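Long-range contacts in DUF1987 domain-containing protein (Pseudomonas aeruginosa, PDB 6K4F), which probably acts as a regulatory phosphoprotein of the SiaABC threonine phosphorylation pathway, which controls biofilm formation in response to carbon availability: residues G19-G24 with I45-R50; P58-L63 with P92-W97. One frame throughout, in Å; residues are numbered along the deposited sequence.

Contact 1: residues G19-G24 with I45-R50; sequences GDWQAG and IDWVER
Asp-20, whose backbone N lies 3.9 Å from Trp-47 CH2, uses OD1 to accept amide hydrogens from the turn that follows. Ala-23 N gives Asp-20 OD1 a bond of 3.1 Å, arriving from above the carboxylate plane, and Gln-22 N adds a weak one. This Asx motif suits aspartate, whose short side chain can curl forward to the amides of the next residues. The turn joins the antiparallel strands 16-20 and 25-29 as a β-hairpin, and Gly-24 takes positive phi, which glycine adopts readily. Helix 37-53 packs against this end of the hairpin through Trp-47, which has a different neighbour on each face. Gly-19 CA makes a CH-π contact over the six-membered ring of Trp-47, 3.9 Å from its centroid; glycine, lacking a side chain, lets the backbone rest directly on the indole. Both tryptophans hold CG anti to the backbone N (chi1 -175° in Trp-21, -172° in Trp-47), and the edge of Trp-21 is directed at the opposite face of Trp-47, planes at 86°, with Trp-21 CE3 3.6 Å from Trp-47 NE1. That NE1 gives its hydrogen bond to Ser-4 O. Trp-21 CH2 also reaches Arg-50 O at 3.7 Å, while Arg-50 NE turns back along the helix to Asp-46 OD1 in a 2.7 Å salt bridge.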
loop_
_atom_site.group_PDB
_atom_site.type_symbol
_atom_site.label_atom_id
_atom_site.label_comp_id
_atom_site.label_asym_id
_atom_site.label_seq_id
_atom_site.Cartn_x
_atom_site.Cartn_y
_atom_site.Cartn_z
ATOM N N GLY A 19 2.772 8.691 3.686
ATOM C CA GLY A 19 4.079 8.223 3.275
ATOM C C GLY A 19 5.157 8.882 4.108
ATOM O O GLY A 19 5.421 10.074 3.938
ATOM N N ASP A 20 5.785 8.136 5.019
ATOM C CA ASP A 20 6.836 8.675 5.882
ATOM C C ASP A 20 8.180 8.403 5.217
ATOM O O ASP A 20 8.693 7.279 5.279
ATOM C CB ASP A 20 6.763 8.045 7.274
ATOM C CG ASP A 20 7.629 8.778 8.304
ATOM O OD1 ASP A 20 8.737 9.249 7.958
ATOM O OD2 ASP A 20 7.194 8.890 9.470
ATOM N N TRP A 21 8.766 9.440 4.605
ATOM C CA TRP A 21 9.942 9.240 3.759
ATOM C C TRP A 21 11.123 8.732 4.558
ATOM O O TRP A 21 11.887 7.879 4.088
ATOM C CB TRP A 21 10.335 10.544 3.075
ATOM C CG TRP A 21 11.462 10.396 2.110
ATOM C CD1 TRP A 21 12.805 10.482 2.375
ATOM C CD2 TRP A 21 11.346 10.113 0.714
ATOM N NE1 TRP A 21 13.524 10.292 1.216
ATOM C CE2 TRP A 21 12.651 10.066 0.184
ATOM C CE3 TRP A 21 10.260 9.905 -0.143
ATOM C CZ2 TRP A 21 12.898 9.816 -1.165
ATOM C CZ3 TRP A 21 10.510 9.657 -1.484
ATOM C CH2 TRP A 21 11.818 9.618 -1.980
ATOM N N GLN A 22 11.287 9.274 5.762
ATOM C CA GLN A 22 12.484 9.031 6.547
ATOM C C GLN A 22 12.410 7.701 7.259
ATOM O O GLN A 22 13.427 7.032 7.473
ATOM C CB GLN A 22 12.628 10.127 7.563
ATOM C CG GLN A 22 13.711 11.067 7.263
ATOM C CD GLN A 22 13.720 11.974 8.384
ATOM O OE1 GLN A 22 13.557 11.473 9.501
ATOM N NE2 GLN A 22 13.906 13.271 8.175
ATOM N N ALA A 23 11.222 7.358 7.728
ATOM C CA ALA A 23 10.961 6.053 8.297
ATOM C C ALA A 23 10.816 4.975 7.235
ATOM O O ALA A 23 10.888 3.788 7.567
ATOM C CB ALA A 23 9.702 6.118 9.159
ATOM N N GLY A 24 10.649 5.352 5.969
ATOM C CA GLY A 24 10.403 4.369 4.937
ATOM C C GLY A 24 9.160 3.558 5.241
ATOM O O GLY A 24 9.204 2.323 5.294
ATOM N N ILE A 45 1.562 5.830 -6.142
ATOM C CA ILE A 45 2.457 5.065 -6.997
ATOM C C ILE A 45 3.722 5.865 -7.263
ATOM O O ILE A 45 4.846 5.359 -7.143
ATOM C CB ILE A 45 1.733 4.687 -8.302
ATOM C CG1 ILE A 45 0.583 3.721 -7.991
ATOM C CG2 ILE A 45 2.702 4.079 -9.307
ATOM C CD1 ILE A 45 -0.331 3.441 -9.180
ATOM N N ASP A 46 3.548 7.139 -7.617
ATOM C CA ASP A 46 4.686 8.007 -7.890
ATOM C C ASP A 46 5.609 8.105 -6.684
ATOM O O ASP A 46 6.831 8.001 -6.816
ATOM C CB ASP A 46 4.172 9.392 -8.301
ATOM C CG ASP A 46 5.239 10.253 -8.946
ATOM O OD1 ASP A 46 6.042 10.870 -8.208
ATOM O OD2 ASP A 46 5.264 10.325 -10.195
ATOM N N TRP A 47 5.038 8.311 -5.491
ATOM C CA TRP A 47 5.860 8.433 -4.291
ATOM C C TRP A 47 6.657 7.156 -4.044
ATOM O O TRP A 47 7.848 7.204 -3.709
ATOM C CB TRP A 47 4.966 8.771 -3.093
ATOM C CG TRP A 47 5.702 9.115 -1.822
ATOM C CD1 TRP A 47 6.087 10.349 -1.409
ATOM C CD2 TRP A 47 6.114 8.200 -0.798
ATOM N NE1 TRP A 47 6.723 10.270 -0.191
ATOM C CE2 TRP A 47 6.743 8.961 0.212
ATOM C CE3 TRP A 47 6.005 6.816 -0.632
ATOM C CZ2 TRP A 47 7.283 8.379 1.365
ATOM C CZ3 TRP A 47 6.535 6.238 0.513
ATOM C CH2 TRP A 47 7.159 7.017 1.502
ATOM N N VAL A 48 6.027 6.004 -4.240
ATOM C CA VAL A 48 6.736 4.741 -4.045
ATOM C C VAL A 48 7.862 4.613 -5.059
ATOM O O VAL A 48 8.992 4.242 -4.712
ATOM C CB VAL A 48 5.754 3.562 -4.132
ATOM C CG1 VAL A 48 6.525 2.219 -4.133
ATOM C CG2 VAL A 48 4.768 3.622 -2.979
ATOM N N GLU A 49 7.572 4.932 -6.328
ATOM C CA GLU A 49 8.595 4.904 -7.373
ATOM C C GLU A 49 9.793 5.759 -6.985
ATOM O O GLU A 49 10.944 5.320 -7.083
ATOM C CB GLU A 49 8.013 5.406 -8.695
ATOM C CG GLU A 49 7.303 4.377 -9.545
ATOM C CD GLU A 49 6.582 5.014 -10.729
ATOM O OE1 GLU A 49 5.828 4.302 -11.427
ATOM O OE2 GLU A 49 6.763 6.232 -10.957
ATOM N N ARG A 50 9.535 6.996 -6.550
ATOM C CA ARG A 50 10.623 7.898 -6.187
ATOM C C ARG A 50 11.384 7.387 -4.971
ATOM O O ARG A 50 12.616 7.472 -4.927
ATOM C CB ARG A 50 10.083 9.311 -5.948
ATOM C CG ARG A 50 9.487 9.960 -7.207
ATOM C CD ARG A 50 9.103 11.419 -6.997
ATOM N NE ARG A 50 7.811 11.576 -6.329
ATOM C CZ ARG A 50 7.697 11.990 -5.081
ATOM N NH1 ARG A 50 8.795 12.276 -4.393
ATOM N NH2 ARG A 50 6.508 12.110 -4.521
#

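Contact 2: residues P58-L63 with P92-W97; sequences PLELDL and PVSLRW
In both Glu-60 and Arg-96 the first torsion sets CG beside the backbone N and anti to the carbonyl carbon (chi1 -80° and -81°), and the arginine chain then bends at chi3. The guanidinium meets the glutamate end-on: Arg-96 NH2 bonds Glu-60 OE1 at 2.6 Å, and Arg-96 NH1 bonds Glu-60 OE2 at 2.9 Å. Both oxygens lie in or near the guanidinium plane, yet the nitrogens approach from above the carboxylate, and the two planes are turned 51° apart. The third nitrogen, Arg-96 NE, gives its hydrogen to Asp-62 OD1 at 3.0 Å, so arginine, with donors on three nitrogens, ties together two acidic residues two positions apart on the neighbouring strand. Ser-94 OG comes within 2.8 Å of Glu-60 OE2. A water donates to Glu-60 OE2. The charges are shared more widely: Arg-25 pairs with Glu-60, Arg-64 with Asp-62, and His-98 bonds Asp-62 OD1.

Beneath this network runs a parallel pair of strands, 59-68 and 93-99, joined through helix 70-88 as a β-α-β crossover. Leu-59, Leu-61 and Leu-63 give N-H to the carbonyls of Pro-92, Ser-94 and Arg-96, and the carbonyls of Leu-59 and Leu-61 accept from Ser-94 and Arg-96; Arg-96 N to Leu-61 O measures 2.8 Å. The other face of the sheet, carrying Leu-59, Leu-61, Leu-63, Val-93, Leu-95 and Trp-97, is apolar and buried. There Leu-61 CB sits 3.9 Å from Leu-95 CG, and the CD1 methyl of Leu-63 lies 3.6 Å from Trp-97 CE3. Branched and aromatic side chains suit this face, which helix 70-88 covers with Leu-80 and Leu-83. At the strands' beginnings Pro-58 and Pro-92 touch through their CB atoms, 3.8 Å apart.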
loop_
_atom_site.group_PDB
_atom_site.type_symbol
_atom_site.label_atom_id
_atom_site.label_comp_id
_atom_site.label_asym_id
_atom_site.label_seq_id
_atom_site.Cartn_x
_atom_site.Cartn_y
_atom_site.Cartn_z
ATOM N N PRO A 58 14.914 0.285 3.319
ATOM C CA PRO A 58 13.732 -0.583 3.252
ATOM C C PRO A 58 12.440 0.222 3.237
ATOM O O PRO A 58 12.355 1.326 3.783
ATOM C CB PRO A 58 13.840 -1.433 4.522
ATOM C CG PRO A 58 15.274 -1.296 4.960
ATOM C CD PRO A 58 15.669 0.078 4.567
ATOM N N LEU A 59 11.428 -0.343 2.584
ATOM C CA LEU A 59 10.086 0.229 2.559
ATOM C C LEU A 59 9.116 -0.749 3.210
ATOM O O LEU A 59 9.120 -1.948 2.891
ATOM C CB LEU A 59 9.647 0.548 1.126
ATOM C CG LEU A 59 8.267 1.210 0.969
ATOM C CD1 LEU A 59 8.169 2.506 1.776
ATOM C CD2 LEU A 59 7.932 1.469 -0.503
ATOM N N GLU A 60 8.309 -0.250 4.139
ATOM C CA GLU A 60 7.316 -1.047 4.849
ATOM C C GLU A 60 5.933 -0.486 4.570
ATOM O O GLU A 60 5.733 0.730 4.664
ATOM C CB GLU A 60 7.559 -1.023 6.359
ATOM C CG GLU A 60 8.635 -1.943 6.864
ATOM C CD GLU A 60 8.274 -2.523 8.217
ATOM O OE1 GLU A 60 7.888 -1.742 9.112
ATOM O OE2 GLU A 60 8.358 -3.757 8.382
ATOM N N LEU A 61 4.976 -1.354 4.239
ATOM C CA LEU A 61 3.581 -0.938 4.090
ATOM C C LEU A 61 2.784 -1.400 5.302
ATOM O O LEU A 61 2.856 -2.575 5.683
ATOM C CB LEU A 61 2.957 -1.501 2.804
ATOM C CG LEU A 61 2.950 -0.531 1.620
ATOM C CD1 LEU A 61 4.369 -0.313 1.170
ATOM C CD2 LEU A 61 2.102 -1.086 0.486
ATOM N N ASP A 62 2.012 -0.486 5.897
ATOM C CA ASP A 62 1.117 -0.825 7.008
ATOM C C ASP A 62 -0.308 -0.438 6.629
ATOM O O ASP A 62 -0.657 0.749 6.614
ATOM C CB ASP A 62 1.538 -0.140 8.299
ATOM C CG ASP A 62 0.895 -0.770 9.515
ATOM O OD1 ASP A 62 1.416 -1.796 10.003
ATOM O OD2 ASP A 62 -0.148 -0.254 9.970
ATOM N N LEU A 63 -1.130 -1.438 6.342
ATOM C CA LEU A 63 -2.447 -1.228 5.764
ATOM C C LEU A 63 -3.551 -1.562 6.760
ATOM O O LEU A 63 -3.540 -2.626 7.393
ATOM C CB LEU A 63 -2.605 -2.051 4.492
ATOM C CG LEU A 63 -1.557 -1.801 3.403
ATOM C CD1 LEU A 63 -1.873 -2.653 2.164
ATOM C CD2 LEU A 63 -1.476 -0.311 3.040
ATOM N N PRO A 92 14.807 -4.603 0.367
ATOM C CA PRO A 92 13.993 -5.063 1.505
ATOM C C PRO A 92 12.627 -4.388 1.484
ATOM O O PRO A 92 12.524 -3.161 1.552
ATOM C CB PRO A 92 14.816 -4.644 2.729
ATOM C CG PRO A 92 16.211 -4.366 2.199
ATOM C CD PRO A 92 16.001 -3.861 0.802
ATOM N N VAL A 93 11.575 -5.197 1.363
ATOM C CA VAL A 93 10.199 -4.715 1.348
ATOM C C VAL A 93 9.379 -5.621 2.257
ATOM O O VAL A 93 9.606 -6.835 2.297
ATOM C CB VAL A 93 9.616 -4.708 -0.082
ATOM C CG1 VAL A 93 8.146 -4.320 -0.057
ATOM C CG2 VAL A 93 10.395 -3.728 -0.992
ATOM N N SER A 94 8.440 -5.040 3.000
ATOM C CA SER A 94 7.572 -5.861 3.830
ATOM C C SER A 94 6.224 -5.184 3.996
ATOM O O SER A 94 6.099 -3.956 3.875
ATOM C CB SER A 94 8.203 -6.142 5.199
ATOM O OG SER A 94 8.420 -4.935 5.890
ATOM N N LEU A 95 5.206 -5.993 4.268
ATOM C CA LEU A 95 3.848 -5.471 4.350
ATOM C C LEU A 95 3.103 -6.116 5.506
ATOM O O LEU A 95 3.225 -7.327 5.744
ATOM C CB LEU A 95 3.090 -5.708 3.031
ATOM C CG LEU A 95 1.677 -5.144 2.878
ATOM C CD1 LEU A 95 1.420 -4.806 1.414
ATOM C CD2 LEU A 95 0.624 -6.131 3.381
ATOM N N ARG A 96 2.323 -5.298 6.207
ATOM C CA ARG A 96 1.367 -5.753 7.212
ATOM C C ARG A 96 -0.024 -5.329 6.779
ATOM O O ARG A 96 -0.231 -4.161 6.414
ATOM C CB ARG A 96 1.675 -5.156 8.599
ATOM C CG ARG A 96 2.769 -5.867 9.346
ATOM C CD ARG A 96 3.197 -5.081 10.581
ATOM N NE ARG A 96 3.725 -3.772 10.215
ATOM C CZ ARG A 96 4.948 -3.563 9.728
ATOM N NH1 ARG A 96 5.787 -4.581 9.557
ATOM N NH2 ARG A 96 5.337 -2.331 9.417
ATOM N N TRP A 97 -0.954 -6.285 6.779
ATOM C CA TRP A 97 -2.351 -6.069 6.405
ATOM C C TRP A 97 -3.205 -6.385 7.632
ATOM O O TRP A 97 -3.419 -7.558 7.972
ATOM C CB TRP A 97 -2.734 -6.925 5.203
ATOM C CG TRP A 97 -4.093 -6.613 4.642
ATOM C CD1 TRP A 97 -5.303 -6.759 5.271
ATOM C CD2 TRP A 97 -4.384 -6.106 3.335
ATOM N NE1 TRP A 97 -6.323 -6.370 4.434
ATOM C CE2 TRP A 97 -5.783 -5.961 3.241
ATOM C CE3 TRP A 97 -3.600 -5.782 2.232
ATOM C CZ2 TRP A 97 -6.411 -5.486 2.087
ATOM C CZ3 TRP A 97 -4.226 -5.302 1.085
ATOM C CH2 TRP A 97 -5.614 -5.160 1.026
HETATM O O HOH W 1 10.513 -3.844 5.331
HETATM O O HOH W 2 7.639 -6.113 8.243
#

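Overall arrangement
Contact 1 joins a hairpin turn to helix 37-53 toward the periphery, its centre about 11 Å from the centre of the chain; contact 2 pairs two inner strands of the sheet to which the hairpin also belongs, its centre about 8 Å from that of the chain. Both are partly buried, but they differ in chemistry. No hydrogen bond crosses contact 1, where aromatic rings and a bare glycine backbone do the joining. Contact 2 combines regular backbone bonds with a charged face and an apolar one. The two meet directly: Gly-24 O probably accepts from Glu-60 N (3.0 Å), at the start of the parallel pairing of strands 25-29 and 59-68, and Leu-59 packs on Val-48, bringing helix 37-53 onto the sheet's apolar side.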